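Local coordinates for protein glycoside Hydrolase Family 43_12 (Metagenome, PDB 7JVH) that probably hydrolyses glycosidic bonds of plant hemicelluloses such as arabinoxylan, as a family 43, subfamily 12 glycoside hydrolase from a gut metagenome, at residues P55-C60 with R334-L339; R323-G328 with D522-Q527; V330-E335 with H436-I441; C463-A468 with G555-L560. All coordinates share one frame; numbering follows the deposited sequence.

Contact 1: residues P55-C60 with R334-L339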
loop_
_atom_site.group_PDB
_atom_site.type_symbol
_atom_site.label_atom_id
_atom_site.label_comp_id
_atom_site.label_asym_id
_atom_site.label_seq_id
_atom_site.Cartn_x
_atom_site.Cartn_y
_atom_site.Cartn_z
ATOM N N PRO A 55 10.422 4.379 -7.760
ATOM C CA PRO A 55 9.505 3.245 -7.594
ATOM C C PRO A 55 8.545 2.929 -8.739
ATOM O O PRO A 55 7.953 3.829 -9.335
ATOM C CB PRO A 55 8.680 3.672 -6.380
ATOM C CG PRO A 55 8.665 5.157 -6.428
ATOM C CD PRO A 55 10.038 5.531 -6.927
ATOM N N ILE A 56 8.366 1.639 -9.004
ATOM C CA ILE A 56 7.483 1.166 -10.104
ATOM C C ILE A 56 6.025 1.302 -9.689
ATOM O O ILE A 56 5.186 1.308 -10.569
ATOM C CB ILE A 56 7.839 -0.266 -10.521
ATOM C CG1 ILE A 56 7.503 -1.278 -9.427
ATOM C CG2 ILE A 56 9.298 -0.336 -10.921
ATOM C CD1 ILE A 56 8.452 -2.441 -9.379
ATOM N N LEU A 57 5.758 1.280 -8.390
ATOM C CA LEU A 57 4.424 1.556 -7.855
ATOM C C LEU A 57 4.551 2.735 -6.919
ATOM O O LEU A 57 5.150 2.642 -5.870
ATOM C CB LEU A 57 3.843 0.357 -7.121
ATOM C CG LEU A 57 3.735 -0.980 -7.837
ATOM C CD1 LEU A 57 3.267 -2.056 -6.868
ATOM C CD2 LEU A 57 2.789 -0.894 -9.017
ATOM N N GLN A 58 3.999 3.869 -7.342
ATOM C CA GLN A 58 4.008 5.110 -6.598
ATOM C C GLN A 58 2.835 5.079 -5.638
ATOM O O GLN A 58 1.798 4.485 -5.938
ATOM C CB GLN A 58 3.869 6.295 -7.563
ATOM C CG GLN A 58 4.995 6.427 -8.570
ATOM C CD GLN A 58 4.647 7.326 -9.739
ATOM O OE1 GLN A 58 3.720 7.046 -10.489
ATOM N NE2 GLN A 58 5.401 8.417 -9.901
ATOM N N GLY A 59 2.997 5.751 -4.498
ATOM C CA GLY A 59 1.991 5.779 -3.443
ATOM C C GLY A 59 2.060 4.538 -2.556
ATOM O O GLY A 59 2.940 3.682 -2.743
ATOM N N CYS A 60 1.122 4.435 -1.613
ATOM C CA CYS A 60 1.117 3.365 -0.622
ATOM C C CYS A 60 0.987 1.979 -1.258
ATOM O O CYS A 60 -0.121 1.522 -1.588
ATOM C CB CYS A 60 0.022 3.553 0.421
ATOM S SG CYS A 60 0.211 2.461 1.859
ATOM N N ARG A 334 4.760 4.133 1.918
ATOM C CA ARG A 334 5.896 3.349 1.481
ATOM C C ARG A 334 5.580 2.732 0.119
ATOM O O ARG A 334 4.508 2.133 -0.074
ATOM C CB ARG A 334 6.228 2.258 2.509
ATOM C CG ARG A 334 6.695 2.781 3.860
ATOM C CD ARG A 334 6.682 1.672 4.900
ATOM N NE ARG A 334 5.303 1.238 5.161
ATOM C CZ ARG A 334 4.939 0.105 5.743
ATOM N NH1 ARG A 334 5.848 -0.774 6.187
ATOM N NH2 ARG A 334 3.654 -0.146 5.898
ATOM N N GLU A 335 6.519 2.884 -0.823
ATOM C CA GLU A 335 6.295 2.547 -2.224
ATOM C C GLU A 335 7.142 1.347 -2.633
ATOM O O GLU A 335 8.104 0.996 -1.929
ATOM C CB GLU A 335 6.647 3.755 -3.081
ATOM C CG GLU A 335 6.027 5.044 -2.556
ATOM C CD GLU A 335 6.368 6.257 -3.380
ATOM O OE1 GLU A 335 7.423 6.832 -3.162
ATOM O OE2 GLU A 335 5.546 6.648 -4.224
ATOM N N THR A 336 6.702 0.668 -3.688
ATOM C CA THR A 336 7.405 -0.520 -4.211
ATOM C C THR A 336 8.489 -0.092 -5.188
ATOM O O THR A 336 8.154 0.311 -6.282
ATOM C CB THR A 336 6.474 -1.407 -5.027
ATOM O OG1 THR A 336 5.533 -1.935 -4.108
ATOM C CG2 THR A 336 7.207 -2.544 -5.691
ATOM N N PHE A 337 9.742 -0.214 -4.779
ATOM C CA PHE A 337 10.889 0.138 -5.635
ATOM C C PHE A 337 11.451 -1.130 -6.245
ATOM O O PHE A 337 11.193 -2.201 -5.749
ATOM C CB PHE A 337 12.033 0.662 -4.784
ATOM C CG PHE A 337 11.812 2.051 -4.266
ATOM C CD1 PHE A 337 10.816 2.309 -3.350
ATOM C CD2 PHE A 337 12.596 3.095 -4.705
ATOM C CE1 PHE A 337 10.620 3.588 -2.876
ATOM C CE2 PHE A 337 12.402 4.370 -4.222
ATOM C CZ PHE A 337 11.412 4.614 -3.311
HETATM N N MSE A 338 12.248 -1.005 -7.300
HETATM C CA MSE A 338 12.883 -2.204 -7.887
HETATM C C MSE A 338 14.345 -1.912 -8.183
HETATM O O MSE A 338 14.694 -0.744 -8.255
HETATM C CB MSE A 338 12.151 -2.711 -9.124
HETATM C CG MSE A 338 12.320 -4.189 -9.308
HETATM SE SE MSE A 338 11.683 -4.800 -10.999
HETATM C CE MSE A 338 10.164 -5.950 -10.962
ATOM N N LEU A 339 15.151 -2.965 -8.295
ATOM C CA LEU A 339 16.602 -2.877 -8.579
ATOM C C LEU A 339 17.031 -4.197 -9.223
ATOM O O LEU A 339 16.402 -5.208 -8.949
ATOM C CB LEU A 339 17.346 -2.695 -7.260
ATOM C CG LEU A 339 17.573 -1.269 -6.782
ATOM C CD1 LEU A 339 18.501 -1.254 -5.590
ATOM C CD2 LEU A 339 18.138 -0.415 -7.888
#
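Pro55 lies over the ring of Phe337, its CB 3.9 Å from the ring centroid and only 9° off the ring normal, which defines a CH-pi contact with one face; the two side chains run side by side. Beside it, the backbone forms a classic beta bulge: Ile56 and Leu57 both face Thr336. Both amides turn to Thr336 O, Ile56 N at 3.0 Å through a bent, weak bond and Leu57 N through a straighter but long one, also weak; Thr336 N returns a third weak bond to Leu57 O. Thr336 CG2 meets Ile56 CD1 at 3.9 Å, while Thr336 OG1 stands 3.6 Å from Leu57 CD1 and has its polar partners in Tyr61 and Asn77. With CG1 of Ile56 between its backbone N and carbonyl carbon (chi1 68°), CD1 can also reach CB of selenomethionine Met338 at 3.7 Å. Gly59 N donates to Glu335 OE2, 2.7 Å and 162°, on the anti lone pair; OE1 is left for a salt bridge with Arg323. The result is a bulged, single antiparallel bridge that ties a loop to strand 335-342, in a family 43 domain built of four-stranded antiparallel sheets, the blades of its five-bladed beta-propeller.

Contact 2: residues R323-G328 with D522-Q527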
loop_
_atom_site.group_PDB
_atom_site.type_symbol
_atom_site.label_atom_id
_atom_site.label_comp_id
_atom_site.label_asym_id
_atom_site.label_seq_id
_atom_site.Cartn_x
_atom_site.Cartn_y
_atom_site.Cartn_z
ATOM N N ARG A 323 9.730 8.400 -0.467
ATOM C CA ARG A 323 10.310 9.618 -1.023
ATOM C C ARG A 323 9.817 10.776 -0.164
ATOM O O ARG A 323 8.757 11.323 -0.446
ATOM C CB ARG A 323 9.926 9.790 -2.502
ATOM C CG ARG A 323 10.288 8.660 -3.431
ATOM C CD ARG A 323 9.792 8.879 -4.854
ATOM N NE ARG A 323 8.388 8.550 -5.059
ATOM C CZ ARG A 323 7.433 9.411 -5.447
ATOM N NH1 ARG A 323 7.698 10.691 -5.709
ATOM N NH2 ARG A 323 6.166 8.989 -5.566
ATOM N N PRO A 324 10.579 11.232 0.857
ATOM C CA PRO A 324 10.121 12.334 1.719
ATOM C C PRO A 324 10.165 13.708 1.044
ATOM O O PRO A 324 10.869 13.879 0.041
ATOM C CB PRO A 324 11.127 12.320 2.886
ATOM C CG PRO A 324 12.380 11.728 2.235
ATOM C CD PRO A 324 11.910 10.725 1.213
ATOM N N ASN A 325 9.423 14.675 1.601
ATOM C CA ASN A 325 9.409 16.054 1.115
ATOM C C ASN A 325 10.571 16.813 1.743
ATOM O O ASN A 325 11.380 16.226 2.449
ATOM C CB ASN A 325 8.053 16.741 1.371
ATOM C CG ASN A 325 7.857 17.158 2.812
ATOM O OD1 ASN A 325 8.566 16.708 3.702
ATOM N ND2 ASN A 325 6.878 18.040 3.045
ATOM N N SER A 326 10.658 18.117 1.471
ATOM C CA SER A 326 11.771 18.957 1.940
ATOM C C SER A 326 11.927 19.016 3.469
ATOM O O SER A 326 13.002 19.337 3.957
ATOM C CB SER A 326 11.638 20.382 1.382
ATOM O OG SER A 326 10.435 20.995 1.796
ATOM N N LYS A 327 10.835 18.735 4.202
ATOM C CA LYS A 327 10.823 18.715 5.667
ATOM C C LYS A 327 10.945 17.299 6.269
ATOM O O LYS A 327 10.831 17.129 7.478
ATOM C CB LYS A 327 9.565 19.399 6.194
ATOM C CG LYS A 327 9.543 20.908 5.947
ATOM C CD LYS A 327 8.193 21.512 6.226
ATOM C CE LYS A 327 7.858 21.502 7.729
ATOM N NZ LYS A 327 8.845 22.286 8.543
ATOM N N GLY A 328 11.166 16.300 5.411
ATOM C CA GLY A 328 11.297 14.911 5.806
ATOM C C GLY A 328 10.007 14.130 5.985
ATOM O O GLY A 328 10.035 12.938 6.333
ATOM N N ASP A 522 1.443 21.582 -2.978
ATOM C CA ASP A 522 2.789 21.874 -3.411
ATOM C C ASP A 522 3.839 21.120 -2.595
ATOM O O ASP A 522 5.010 21.460 -2.635
ATOM C CB ASP A 522 3.044 23.384 -3.300
ATOM C CG ASP A 522 3.027 23.881 -1.876
ATOM O OD1 ASP A 522 2.678 23.107 -0.962
ATOM O OD2 ASP A 522 3.375 25.066 -1.687
ATOM N N GLY A 523 3.402 20.104 -1.836
ATOM C CA GLY A 523 4.267 19.323 -0.965
ATOM C C GLY A 523 4.356 19.857 0.450
ATOM O O GLY A 523 4.698 19.097 1.354
ATOM N N LEU A 524 4.057 21.151 0.638
ATOM C CA LEU A 524 4.086 21.816 1.937
ATOM C C LEU A 524 2.701 22.086 2.517
ATOM O O LEU A 524 2.510 21.985 3.727
ATOM C CB LEU A 524 4.860 23.137 1.878
ATOM C CG LEU A 524 6.401 23.044 1.742
ATOM C CD1 LEU A 524 7.020 24.421 1.519
ATOM C CD2 LEU A 524 7.114 22.348 2.901
ATOM N N ASN A 525 1.751 22.478 1.660
ATOM C CA ASN A 525 0.354 22.761 2.047
ATOM C C ASN A 525 -0.654 22.289 1.022
ATOM O O ASN A 525 -0.300 22.047 -0.118
ATOM C CB ASN A 525 0.130 24.257 2.310
ATOM C CG ASN A 525 0.950 24.760 3.466
ATOM O OD1 ASN A 525 0.581 24.573 4.654
ATOM N ND2 ASN A 525 2.046 25.419 3.160
ATOM N N TYR A 526 -1.897 22.095 1.461
ATOM C CA TYR A 526 -3.019 21.725 0.612
ATOM C C TYR A 526 -3.904 22.960 0.527
ATOM O O TYR A 526 -4.146 23.624 1.536
ATOM C CB TYR A 526 -3.819 20.579 1.239
ATOM C CG TYR A 526 -3.187 19.213 1.183
ATOM C CD1 TYR A 526 -2.213 18.831 2.098
ATOM C CD2 TYR A 526 -3.584 18.286 0.223
ATOM C CE1 TYR A 526 -1.642 17.565 2.053
ATOM C CE2 TYR A 526 -3.012 17.021 0.161
ATOM C CZ TYR A 526 -2.042 16.666 1.094
ATOM O OH TYR A 526 -1.462 15.418 1.073
ATOM N N GLN A 527 -4.367 23.278 -0.684
ATOM C CA GLN A 527 -5.232 24.425 -0.945
ATOM C C GLN A 527 -6.455 23.901 -1.683
ATOM O O GLN A 527 -6.336 23.324 -2.766
ATOM C CB GLN A 527 -4.539 25.486 -1.784
ATOM C CG GLN A 527 -5.461 26.606 -2.283
ATOM C CD GLN A 527 -6.036 27.451 -1.152
ATOM O OE1 GLN A 527 -5.281 28.120 -0.473
ATOM N NE2 GLN A 527 -7.381 27.431 -0.944
#
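Asn325 is the first residue of 323-328 to meet the other segment, and it makes the one hydrogen bond between them: ND2 donates to Gly523 O at 3.0 Å with an angle of 158°. The acceptor lies in the Asn325 amide plane, whereas the donor is tilted 32° from the carbonyl plane of Gly523, so the bond is well aligned from the amide side and oblique from the other. CG of Asn325 sits between its backbone N and carbonyl carbon (chi1 76°), which places the amide between the two segments. Its rotation is set by OD1, which takes a weak bond from Lys327 N and another bond from Asn329 N, leaving ND2 to face Gly523. Ser326 follows, and its OG comes 3.8 Å from Leu524 CD2. Lys327, extended as far as CD, lays CD 3.6 Å from Leu524 CD2, the two side chains crossing at about a right angle; beyond CD the lysine chain bends. Gly328 closes the type I turn through its N to Asn325 O, 3.0 Å. Across the contact, Asp522 OD1 accepts from Leu524 N, above the carboxylate plane, in an Asx turn, and from Asn525 N, nearly along the C-O axis, in an Asx motif. The contact thus joins, at the surface, the loop between strands 316-322 and 335-342 to the hairpin bend between strands 515-522 and 525-531 of a large antiparallel sheet of the C-terminal domain.

Contact 3: residues V330-E335 with H436-I441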
loop_
_atom_site.group_PDB
_atom_site.type_symbol
_atom_site.label_atom_id
_atom_site.label_comp_id
_atom_site.label_asym_id
_atom_site.label_seq_id
_atom_site.Cartn_x
_atom_site.Cartn_y
_atom_site.Cartn_z
ATOM N N VAL A 330 6.338 12.295 4.893
ATOM C CA VAL A 330 5.874 11.369 3.868
ATOM C C VAL A 330 4.352 11.270 3.898
ATOM O O VAL A 330 3.777 10.700 4.846
ATOM C CB VAL A 330 6.421 9.948 4.107
ATOM C CG1 VAL A 330 6.302 9.094 2.856
ATOM C CG2 VAL A 330 7.843 9.997 4.595
ATOM N N ASN A 331 3.717 11.815 2.844
ATOM C CA ASN A 331 2.288 11.696 2.618
ATOM C C ASN A 331 1.985 10.630 1.570
ATOM O O ASN A 331 0.826 10.310 1.306
ATOM C CB ASN A 331 1.688 13.030 2.210
ATOM C CG ASN A 331 1.806 14.076 3.308
ATOM O OD1 ASN A 331 2.736 14.032 4.130
ATOM N ND2 ASN A 331 0.868 15.037 3.325
ATOM N N THR A 332 3.037 10.063 0.985
ATOM C CA THR A 332 2.921 9.117 -0.116
ATOM C C THR A 332 3.045 7.658 0.303
ATOM O O THR A 332 2.941 6.745 -0.535
ATOM C CB THR A 332 3.945 9.452 -1.237
ATOM O OG1 THR A 332 5.164 9.950 -0.655
ATOM C CG2 THR A 332 3.370 10.539 -2.136
ATOM N N GLY A 333 3.221 7.424 1.603
ATOM C CA GLY A 333 3.339 6.083 2.137
ATOM C C GLY A 333 4.645 5.438 1.689
ATOM O O GLY A 333 5.526 6.111 1.144
ATOM N N ARG A 334 4.760 4.133 1.918
ATOM C CA ARG A 334 5.896 3.349 1.481
ATOM C C ARG A 334 5.580 2.732 0.119
ATOM O O ARG A 334 4.508 2.133 -0.074
ATOM C CB ARG A 334 6.228 2.258 2.509
ATOM C CG ARG A 334 6.695 2.781 3.860
ATOM C CD ARG A 334 6.682 1.672 4.900
ATOM N NE ARG A 334 5.303 1.238 5.161
ATOM C CZ ARG A 334 4.939 0.105 5.743
ATOM N NH1 ARG A 334 5.848 -0.774 6.187
ATOM N NH2 ARG A 334 3.654 -0.146 5.898
ATOM N N GLU A 335 6.519 2.884 -0.823
ATOM C CA GLU A 335 6.295 2.547 -2.224
ATOM C C GLU A 335 7.142 1.347 -2.633
ATOM O O GLU A 335 8.104 0.996 -1.929
ATOM C CB GLU A 335 6.647 3.755 -3.081
ATOM C CG GLU A 335 6.027 5.044 -2.556
ATOM C CD GLU A 335 6.368 6.257 -3.380
ATOM O OE1 GLU A 335 7.423 6.832 -3.162
ATOM O OE2 GLU A 335 5.546 6.648 -4.224
ATOM N N HIS A 436 -8.374 7.240 -3.784
ATOM C CA HIS A 436 -7.258 7.037 -4.670
ATOM C C HIS A 436 -6.040 7.400 -3.841
ATOM O O HIS A 436 -6.036 8.436 -3.173
ATOM C CB HIS A 436 -7.383 7.971 -5.870
ATOM C CG HIS A 436 -6.352 7.741 -6.932
ATOM N ND1 HIS A 436 -5.028 8.097 -6.770
ATOM C CD2 HIS A 436 -6.447 7.195 -8.171
ATOM C CE1 HIS A 436 -4.362 7.781 -7.865
ATOM N NE2 HIS A 436 -5.197 7.230 -8.724
ATOM N N ARG A 437 -5.010 6.544 -3.882
ATOM C CA ARG A 437 -3.779 6.779 -3.156
ATOM C C ARG A 437 -3.106 8.047 -3.645
ATOM O O ARG A 437 -3.132 8.352 -4.841
ATOM C CB ARG A 437 -2.828 5.595 -3.347
ATOM C CG ARG A 437 -3.292 4.305 -2.691
ATOM C CD ARG A 437 -2.504 3.152 -3.256
ATOM N NE ARG A 437 -2.776 1.837 -2.683
ATOM C CZ ARG A 437 -3.852 1.100 -2.955
ATOM N NH1 ARG A 437 -4.826 1.539 -3.747
ATOM N NH2 ARG A 437 -3.978 -0.100 -2.422
ATOM N N GLN A 438 -2.523 8.804 -2.710
ATOM C CA GLN A 438 -1.656 9.928 -3.042
ATOM C C GLN A 438 -0.346 9.323 -3.550
ATOM O O GLN A 438 0.445 8.762 -2.769
ATOM C CB GLN A 438 -1.417 10.834 -1.844
ATOM C CG GLN A 438 -0.472 11.982 -2.123
ATOM C CD GLN A 438 -0.547 13.117 -1.099
ATOM O OE1 GLN A 438 -1.394 13.116 -0.218
ATOM N NE2 GLN A 438 0.336 14.100 -1.238
ATOM N N GLN A 439 -0.124 9.437 -4.869
ATOM C CA GLN A 439 1.026 8.828 -5.527
ATOM C C GLN A 439 2.207 9.770 -5.681
ATOM O O GLN A 439 3.277 9.350 -6.109
ATOM C CB GLN A 439 0.617 8.251 -6.880
ATOM C CG GLN A 439 -0.257 7.014 -6.737
ATOM C CD GLN A 439 -0.583 6.382 -8.068
ATOM O OE1 GLN A 439 -1.351 6.924 -8.845
ATOM N NE2 GLN A 439 -0.024 5.218 -8.324
ATOM N N HIS A 440 2.017 11.033 -5.295
ATOM C CA HIS A 440 3.004 12.092 -5.478
ATOM C C HIS A 440 2.992 13.039 -4.292
ATOM O O HIS A 440 1.948 13.199 -3.615
ATOM C CB HIS A 440 2.663 12.923 -6.731
ATOM C CG HIS A 440 2.575 12.112 -7.978
ATOM N ND1 HIS A 440 1.456 11.380 -8.300
ATOM C CD2 HIS A 440 3.462 11.915 -8.982
ATOM C CE1 HIS A 440 1.663 10.761 -9.451
ATOM N NE2 HIS A 440 2.868 11.077 -9.888
ATOM N N ILE A 441 4.135 13.705 -4.083
ATOM C CA ILE A 441 4.246 14.748 -3.063
ATOM C C ILE A 441 3.484 15.984 -3.541
ATOM O O ILE A 441 2.764 16.619 -2.771
ATOM C CB ILE A 441 5.715 15.121 -2.789
ATOM C CG1 ILE A 441 6.532 13.880 -2.427
ATOM C CG2 ILE A 441 5.788 16.111 -1.635
ATOM C CD1 ILE A 441 8.014 14.150 -2.324
#
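Thr332 has OG1 turned to a chi1 of 35°, which swings its methyl CG2 toward 438-441, and Gln438, whose CG stands anti to its backbone N (chi1 177°), sends an extended amide chain to meet it. The methyl CG2 of Thr332 packs into the curve of 438-440: it lies 3.3 Å from His440 C and 3.5 Å from Gln438 O, so it meets mostly backbone. Beyond CG the Gln438 chain continues extended, running beside Asn331, with NE2 3.9 Å from Asn331 CB. What holds this amide is a bond within its own segment, Gln438 NE2 to His440 O at 3.0 Å and 154°. That bond lies in both the carbonyl plane and the amide plane, so the side chain braces the bend against which Thr332 rests. OE1 is taken up by Tyr526 OH, leaving both ends of the amide occupied and its rotation fixed. The same Tyr526 OH also bonds Asn331 ND2, bridging the two segments, and ND2 donates to Ala545 O as well. The segments themselves meet by van der Waals packing, while bonds within 436-441 and to residues outside hold the groups in place; Gln439 O, for one, accepts from Arg323 NH2. The loop that precedes strand 335-342 of the propeller is thus packed on the end of strand 433-437 and the turn leading into strand 442-451, with Ala559, just before strand 560-566, sharing backbone bonds with both Asn331 and Gln438.

Contact 4: residues C463-A468 with G555-L560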
loop_
_atom_site.group_PDB
_atom_site.type_symbol
_atom_site.label_atom_id
_atom_site.label_comp_id
_atom_site.label_asym_id
_atom_site.label_seq_id
_atom_site.Cartn_x
_atom_site.Cartn_y
_atom_site.Cartn_z
ATOM N N CYS A 463 -9.183 14.587 1.540
ATOM C CA CYS A 463 -7.795 14.182 1.712
ATOM C C CYS A 463 -7.686 13.519 3.113
ATOM O O CYS A 463 -7.953 14.159 4.137
ATOM C CB CYS A 463 -6.861 15.393 1.575
ATOM S SG CYS A 463 -7.047 16.320 0.017
ATOM N N TYR A 464 -7.282 12.240 3.128
ATOM C CA TYR A 464 -7.421 11.349 4.276
ATOM C C TYR A 464 -6.122 10.604 4.579
ATOM O O TYR A 464 -5.621 9.863 3.740
ATOM C CB TYR A 464 -8.493 10.308 3.945
ATOM C CG TYR A 464 -8.960 9.432 5.090
ATOM C CD1 TYR A 464 -8.297 8.241 5.415
ATOM C CD2 TYR A 464 -10.115 9.750 5.803
ATOM C CE1 TYR A 464 -8.749 7.434 6.448
ATOM C CE2 TYR A 464 -10.588 8.930 6.810
ATOM C CZ TYR A 464 -9.889 7.777 7.139
ATOM O OH TYR A 464 -10.289 6.935 8.165
ATOM N N GLN A 465 -5.601 10.784 5.796
ATOM C CA GLN A 465 -4.522 9.956 6.343
ATOM C C GLN A 465 -5.141 8.913 7.284
ATOM O O GLN A 465 -4.992 7.704 7.079
ATOM C CB GLN A 465 -3.499 10.831 7.061
ATOM C CG GLN A 465 -2.408 10.117 7.857
ATOM C CD GLN A 465 -1.721 8.980 7.099
ATOM O OE1 GLN A 465 -1.761 7.855 7.568
ATOM N NE2 GLN A 465 -1.109 9.259 5.941
ATOM N N ASN A 466 -5.857 9.394 8.300
ATOM C CA ASN A 466 -6.724 8.553 9.122
ATOM C C ASN A 466 -7.980 9.315 9.576
ATOM O O ASN A 466 -8.142 10.517 9.296
ATOM C CB ASN A 466 -5.956 7.906 10.302
ATOM C CG ASN A 466 -5.531 8.882 11.358
ATOM O OD1 ASN A 466 -6.321 9.695 11.839
ATOM N ND2 ASN A 466 -4.272 8.789 11.751
ATOM N N GLU A 467 -8.867 8.599 10.268
ATOM C CA GLU A 467 -10.161 9.121 10.689
ATOM C C GLU A 467 -10.077 10.460 11.457
ATOM O O GLU A 467 -11.047 11.204 11.507
ATOM C CB GLU A 467 -10.918 8.095 11.529
ATOM C CG GLU A 467 -10.160 7.605 12.776
ATOM C CD GLU A 467 -9.256 6.398 12.545
ATOM O OE1 GLU A 467 -9.228 5.827 11.442
ATOM O OE2 GLU A 467 -8.605 5.989 13.502
ATOM N N ALA A 468 -8.917 10.752 12.048
ATOM C CA ALA A 468 -8.682 11.972 12.827
ATOM C C ALA A 468 -7.569 12.843 12.240
ATOM O O ALA A 468 -7.083 13.770 12.885
ATOM C CB ALA A 468 -8.353 11.611 14.277
ATOM N N GLY A 555 1.463 5.280 12.018
ATOM C CA GLY A 555 0.830 4.298 11.162
ATOM C C GLY A 555 1.761 3.712 10.144
ATOM O O GLY A 555 2.971 3.934 10.175
ATOM N N PHE A 556 1.152 2.989 9.198
ATOM C CA PHE A 556 1.832 2.280 8.125
ATOM C C PHE A 556 1.266 2.616 6.741
ATOM O O PHE A 556 1.456 1.845 5.799
ATOM C CB PHE A 556 1.635 0.779 8.371
ATOM C CG PHE A 556 2.495 0.205 9.469
ATOM C CD1 PHE A 556 3.867 0.453 9.521
ATOM C CD2 PHE A 556 1.939 -0.643 10.416
ATOM C CE1 PHE A 556 4.650 -0.108 10.514
ATOM C CE2 PHE A 556 2.720 -1.220 11.402
ATOM C CZ PHE A 556 4.079 -0.957 11.451
ATOM N N THR A 557 0.559 3.750 6.628
ATOM C CA THR A 557 -0.158 4.090 5.391
ATOM C C THR A 557 0.103 5.484 4.831
ATOM O O THR A 557 0.438 6.402 5.566
ATOM C CB THR A 557 -1.667 3.975 5.581
ATOM O OG1 THR A 557 -2.079 4.819 6.688
ATOM C CG2 THR A 557 -2.054 2.527 5.798
ATOM N N GLY A 558 -0.092 5.613 3.519
ATOM C CA GLY A 558 -0.016 6.893 2.836
ATOM C C GLY A 558 -1.381 7.593 2.779
ATOM O O GLY A 558 -2.407 6.971 2.900
ATOM N N ALA A 559 -1.353 8.898 2.533
ATOM C CA ALA A 559 -2.560 9.688 2.365
ATOM C C ALA A 559 -3.358 9.230 1.155
ATOM O O ALA A 559 -2.824 8.589 0.242
ATOM C CB ALA A 559 -2.222 11.173 2.246
ATOM N N LEU A 560 -4.648 9.582 1.167
ATOM C CA LEU A 560 -5.604 9.226 0.135
ATOM C C LEU A 560 -6.327 10.499 -0.286
ATOM O O LEU A 560 -6.429 11.443 0.481
ATOM C CB LEU A 560 -6.621 8.215 0.667
ATOM C CG LEU A 560 -6.039 6.932 1.283
ATOM C CD1 LEU A 560 -7.099 6.201 2.077
ATOM C CD2 LEU A 560 -5.450 6.010 0.218
HETATM O O HOH W 1 0.248 6.413 8.473
#
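Tyr464 and Leu560 satisfy each other's backbone in an antiparallel hydrogen-bonded pair: Tyr464 N donates to Leu560 O at 2.9 Å and 164°, and Leu560 N returns a more bent bond to Tyr464 O at 2.8 Å. Each of these oxygens also receives a CA-H contact, Leu560 O from Cys463 CA at 3.3 Å and Tyr464 O from Ala559 CA. The side chains run alongside one another in the same direction, Tyr464 CD1 4.1 Å from Leu560 CD1. Beyond the pair, the amide of Gln465 takes over. A bend at chi2 (48°) folds it back toward Thr557, whose O accepts from Gln465 NE2 at 3.3 Å; the donor stands 43° above the carbonyl plane, so no lone pair is aimed at it. NE2 also donates to Leu548 O. A water lies 2.6 Å from Gln465 OE1, to which it probably donates, and accepts a longer bond from Thr557 N; a weak bond from Thr557 OG1 to Gln465 OE1, 3.2 Å, is not settled. Strand 458-464 here pairs with the start of strand 560-566, which strand 433-437 flanks on its other edge; Tyr526 and Phe528 of strand 525-531 touch Cys463, and helix 550-553 lies against Gln465.

Contacts 1, 3 and 4 are buried, whereas contact 2 lies at the surface. Contact 1 stays within the family 43 range and contact 4 within the C-terminal concanavalin A-like range; contacts 2 and 3 join the two. Strand 335-342 and the loop before it supply one side of contacts 1, 2 and 3. The chemistry follows the place: contact 4 rests on strand pairing, contact 1 on a weakly bonded bulge, a CH-pi contact and a carboxylate bond, contact 3 on packing, and contact 2 on a single amide bond and a methyl. Arg323 connects three of them, bonding Glu335 and Gln439, while Arg334 bonds Phe556 of contact 4.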